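Long-range contact in FMN-dependent NADH-azoreductase 1 (Bacillus anthracis, PDB 4M0C), which probably reduces quinones and cleaves the azo bond of aromatic azo compounds, using NADH and one bound FMN per subunit: residues I9-P14 and V99-L104. Numbering follows the deposited sequence.
Sequences IINAHP and VIVLPL. With FMN (flavin mononucleotide), chain C.
Pro103 pushes its ring under one face of the His13 imidazole, CG lying 4.0 Å from the ring centroid in a CH-pi contact, while CD reaches within 3.5 Å of His13 CD2. His13 CG stands anti to the backbone N (chi1 -161°), which carries the ring over this proline. The imidazole edge meets the FMN phosphate: NE2 donates to FMN O3P at 2.6 Å, nearly straight at 170°, and ND1 is hydrogen-bonded to Lys15 N. Pro14 CD packs against Pro103 CG, 4.0 Å away, so the Pro103 ring is met by both His13 and Pro14, in the bend where 12-14 leaves the sheet. An Asx turn shapes that bend, Asn11 OD1 accepting from His13 N from above the carbonyl plane; Asn11 ND2 is hydrogen-bonded to Val16 O and Asn48 OD1. Before the turn the strands run parallel, hydrogen-bonded from Ile10 N to Val99 O (2.7 Å), Val101 N to Ile10 O and Ala12 N to Val101 O. Ile10 and Ile100 lie side by side on one face, CD1 of the former 4.0 Å from CG1 of the latter. FMN O2' donates a hydrogen bond to Leu104 O (2.7 Å); the cofactor lies at the C-terminal ends of the strands, as in flavodoxin-like folds. Strands 42-48 and 143-150 flank the pair; Phe27 and Phe30 of helix 22-37 pack on the face bearing Ile9, Val99 and Val101, and Met144 of strand 143-150 touches Ile100.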
ATOM      1  N   ILE A   9      18.582   7.352   0.128  1.00 22.23           N
ATOM      2  CA  ILE A   9      18.140   6.176   0.856  0.85 23.14           C
ATOM      3  C   ILE A   9      16.705   6.396   1.334  1.00 23.75           C
ATOM      4  O   ILE A   9      16.403   7.356   2.040  1.00 24.25           O
ATOM      5  CB  ILE A   9      19.078   5.882   2.036  1.00 23.97           C
ATOM      6  CG1 ILE A   9      20.518   5.643   1.514  1.00 25.94           C
ATOM      7  CG2 ILE A   9      18.598   4.672   2.811  1.00 24.83           C
ATOM      8  CD1 ILE A   9      21.568   5.836   2.581  0.43 27.32           C
ATOM      9  N   ILE A  10      15.811   5.518   0.910  1.00 20.06           N
ATOM     10  CA  ILE A  10      14.417   5.622   1.281  1.00 23.14           C
ATOM     11  C   ILE A  10      14.154   4.491   2.276  1.00 26.16           C
ATOM     12  O   ILE A  10      13.923   3.339   1.897  1.00 25.11           O
ATOM     13  CB  ILE A  10      13.517   5.508   0.038  1.00 21.95           C
ATOM     14  CG1 ILE A  10      13.796   6.666  -0.932  1.00 20.45           C
ATOM     15  CG2 ILE A  10      12.047   5.439   0.421  1.00 19.36           C
ATOM     16  CD1 ILE A  10      13.442   6.339  -2.392  1.00 21.25           C
ATOM     17  N   ASN A  11      14.214   4.830   3.558  1.00 24.84           N
ATOM     18  CA  ASN A  11      14.077   3.841   4.611  1.00 23.55           C
ATOM     19  C   ASN A  11      12.613   3.662   5.003  1.00 22.61           C
ATOM     20  O   ASN A  11      12.042   4.490   5.726  1.00 23.56           O
ATOM     21  CB  ASN A  11      14.933   4.266   5.818  1.00 22.20           C
ATOM     22  CG  ASN A  11      14.856   3.287   6.971  1.00 24.82           C
ATOM     23  OD1 ASN A  11      14.191   2.246   6.878  1.00 25.22           O
ATOM     24  ND2 ASN A  11      15.535   3.615   8.074  1.00 23.96           N
ATOM     25  N   ALA A  12      12.010   2.568   4.552  1.00 21.26           N
ATOM     26  CA  ALA A  12      10.593   2.304   4.830  1.00 19.76           C
ATOM     27  C   ALA A  12      10.378   1.346   6.003  1.00 22.72           C
ATOM     28  O   ALA A  12       9.336   0.673   6.081  1.00 25.29           O
ATOM     29  CB  ALA A  12       9.894   1.764   3.588  1.00 19.84           C
ATOM     30  N   HIS A  13      11.339   1.271   6.922  1.00 22.80           N
ATOM     31  CA  HIS A  13      11.168   0.367   8.053  1.00 22.79           C
ATOM     32  C   HIS A  13      10.667   1.127   9.272  1.00 23.04           C
ATOM     33  O   HIS A  13      11.266   2.137   9.671  1.00 22.90           O
ATOM     34  CB  HIS A  13      12.457  -0.380   8.400  1.00 26.76           C
ATOM     35  CG  HIS A  13      12.228  -1.607   9.228  1.00 30.20           C
ATOM     36  ND1 HIS A  13      11.749  -1.555  10.524  1.00 28.66           N
ATOM     37  CD2 HIS A  13      12.393  -2.922   8.942  1.00 30.06           C
ATOM     38  CE1 HIS A  13      11.637  -2.783  11.001  1.00 30.05           C
ATOM     39  NE2 HIS A  13      12.031  -3.631  10.066  1.00 32.31           N
ATOM     40  N   PRO A  14       9.561   0.641   9.863  1.00 29.15           N
ATOM     41  CA  PRO A  14       8.930   1.274  11.030  1.00 32.23           C
ATOM     42  C   PRO A  14       9.888   1.467  12.207  1.00 34.69           C
ATOM     43  O   PRO A  14       9.738   2.443  12.948  1.00 36.01           O
ATOM     44  CB  PRO A  14       7.823   0.287  11.403  1.00 29.60           C
ATOM     45  CG  PRO A  14       7.442  -0.338  10.107  1.00 27.20           C
ATOM     46  CD  PRO A  14       8.755  -0.481   9.343  1.00 25.13           C
ATOM     47  N   VAL A  99      18.081   3.709  -2.808  1.00 19.59           N
ATOM     48  CA  VAL A  99      18.079   2.478  -2.026  1.00 23.30           C
ATOM     49  C   VAL A  99      16.821   2.457  -1.160  1.00 26.57           C
ATOM     50  O   VAL A  99      16.658   3.312  -0.292  1.00 27.94           O
ATOM     51  CB  VAL A  99      19.320   2.367  -1.104  1.00 19.54           C
ATOM     52  CG1 VAL A  99      19.273   1.041  -0.308  1.00 18.08           C
ATOM     53  CG2 VAL A  99      20.611   2.463  -1.916  1.00 20.59           C
ATOM     54  N   ILE A 100      15.934   1.495  -1.411  1.00 20.66           N
ATOM     55  CA  ILE A 100      14.725   1.325  -0.610  1.00 19.68           C
ATOM     56  C   ILE A 100      14.884   0.138   0.350  1.00 24.43           C
ATOM     57  O   ILE A 100      15.258  -0.972  -0.061  1.00 22.44           O
ATOM     58  CB  ILE A 100      13.476   1.124  -1.513  1.00 21.96           C
ATOM     59  CG1 ILE A 100      13.259   2.356  -2.402  1.00 19.97           C
ATOM     60  CG2 ILE A 100      12.227   0.860  -0.669  1.00 25.10           C
ATOM     61  CD1 ILE A 100      12.087   2.209  -3.382  1.00 21.34           C
ATOM     62  N   VAL A 101      14.610   0.380   1.632  1.00 21.38           N
ATOM     63  CA  VAL A 101      14.730  -0.644   2.657  1.00 22.10           C
ATOM     64  C   VAL A 101      13.343  -0.905   3.228  1.00 23.13           C
ATOM     65  O   VAL A 101      12.661   0.026   3.656  1.00 22.64           O
ATOM     66  CB  VAL A 101      15.664  -0.198   3.802  1.00 24.22           C
ATOM     67  CG1 VAL A 101      15.877  -1.359   4.795  1.00 27.01           C
ATOM     68  CG2 VAL A 101      17.019   0.270   3.247  1.00 22.85           C
ATOM     69  N   LEU A 102      12.909  -2.162   3.230  1.00 24.74           N
ATOM     70  CA  LEU A 102      11.593  -2.478   3.781  1.00 25.05           C
ATOM     71  C   LEU A 102      11.528  -3.888   4.349  1.00 27.15           C
ATOM     72  O   LEU A 102      12.194  -4.797   3.853  1.00 26.95           O
ATOM     73  CB  LEU A 102      10.503  -2.308   2.718  1.00 23.32           C
ATOM     74  CG  LEU A 102      10.407  -3.351   1.596  1.00 28.21           C
ATOM     75  CD1 LEU A 102       9.033  -3.314   0.942  1.00 23.97           C
ATOM     76  CD2 LEU A 102      11.461  -3.095   0.543  1.00 29.33           C
ATOM     77  N   PRO A 103      10.721  -4.071   5.403  1.00 28.25           N
ATOM     78  CA  PRO A 103      10.323  -5.417   5.824  1.00 26.13           C
ATOM     79  C   PRO A 103       9.102  -5.804   4.991  1.00 26.96           C
ATOM     80  O   PRO A 103       8.393  -4.916   4.511  1.00 24.59           O
ATOM     81  CB  PRO A 103       9.914  -5.208   7.283  1.00 25.32           C
ATOM     82  CG  PRO A 103       9.354  -3.811   7.302  1.00 26.30           C
ATOM     83  CD  PRO A 103      10.120  -3.018   6.250  1.00 26.72           C
ATOM     84  N   LEU A 104       8.855  -7.090   4.787  1.00 29.49           N
ATOM     85  CA  LEU A 104       7.642  -7.452   4.072  1.00 25.82           C
ATOM     86  C   LEU A 104       6.568  -7.731   5.096  1.00 27.12           C
ATOM     87  O   LEU A 104       6.657  -8.703   5.856  1.00 21.56           O
ATOM     88  CB  LEU A 104       7.843  -8.669   3.157  1.00 24.50           C
ATOM     89  CG  LEU A 104       6.563  -9.032   2.378  1.00 24.49           C
ATOM     90  CD1 LEU A 104       6.055  -7.849   1.522  1.00 21.86           C
ATOM     91  CD2 LEU A 104       6.766 -10.274   1.514  1.00 24.00           C
TER
HETATM   92  N1  FMN C 301       6.754 -12.393   5.925  1.00 26.82           N
HETATM   93  C2  FMN C 301       6.410 -12.806   4.652  1.00 27.82           C
HETATM   94  O2  FMN C 301       7.189 -13.538   4.026  1.00 30.04           O
HETATM   95  N3  FMN C 301       5.203 -12.401   4.082  1.00 28.72           N
HETATM   96  C4  FMN C 301       4.346 -11.576   4.789  1.00 32.07           C
HETATM   97  O4  FMN C 301       3.281 -11.206   4.284  1.00 30.30           O
HETATM   98  C4A FMN C 301       4.690 -11.165   6.079  1.00 30.59           C
HETATM   99  N5  FMN C 301       3.846 -10.353   6.818  1.00 26.05           N
HETATM  100  C5A FMN C 301       4.212  -9.945   8.092  1.00 25.21           C
HETATM  101  C6  FMN C 301       3.370  -9.114   8.829  1.00 25.72           C
HETATM  102  C7  FMN C 301       3.737  -8.702  10.107  1.00 28.50           C
HETATM  103  C7M FMN C 301       2.806  -7.806  10.880  1.00 28.46           C
HETATM  104  C8  FMN C 301       4.947  -9.109  10.663  1.00 27.91           C
HETATM  105  C8M FMN C 301       5.333  -8.663  12.048  1.00 29.13           C
HETATM  106  C9  FMN C 301       5.790  -9.945   9.931  1.00 24.99           C
HETATM  107  C9A FMN C 301       5.427 -10.356   8.641  1.00 26.10           C
HETATM  108  N10 FMN C 301       6.260 -11.183   7.902  1.00 25.57           N
HETATM  109  C10 FMN C 301       5.897 -11.580   6.638  1.00 27.47           C
HETATM  110  C1' FMN C 301       7.583 -11.644   8.446  1.00 24.85           C
HETATM  111  C2' FMN C 301       8.629 -10.547   8.218  1.00 26.04           C
HETATM  112  O2' FMN C 301       8.735 -10.195   6.845  1.00 27.85           O
HETATM  113  C3' FMN C 301       9.973 -11.047   8.710  1.00 29.06           C
HETATM  114  O3' FMN C 301       9.908 -11.148  10.118  1.00 30.23           O
HETATM  115  C4' FMN C 301      11.087 -10.095   8.312  1.00 28.41           C
HETATM  116  O4' FMN C 301      12.322 -10.631   8.745  1.00 31.36           O
HETATM  117  C5' FMN C 301      10.913  -8.724   8.955  1.00 24.06           C
HETATM  118  O5' FMN C 301      11.975  -7.896   8.526  1.00 27.99           O
HETATM  119  P   FMN C 301      12.812  -7.026   9.588  1.00 28.14           P
HETATM  120  O1P FMN C 301      13.561  -8.008  10.448  1.00 37.30           O
HETATM  121  O2P FMN C 301      13.784  -6.120   8.848  1.00 29.25           O
HETATM  122  O3P FMN C 301      11.853  -6.224  10.434  1.00 29.89           O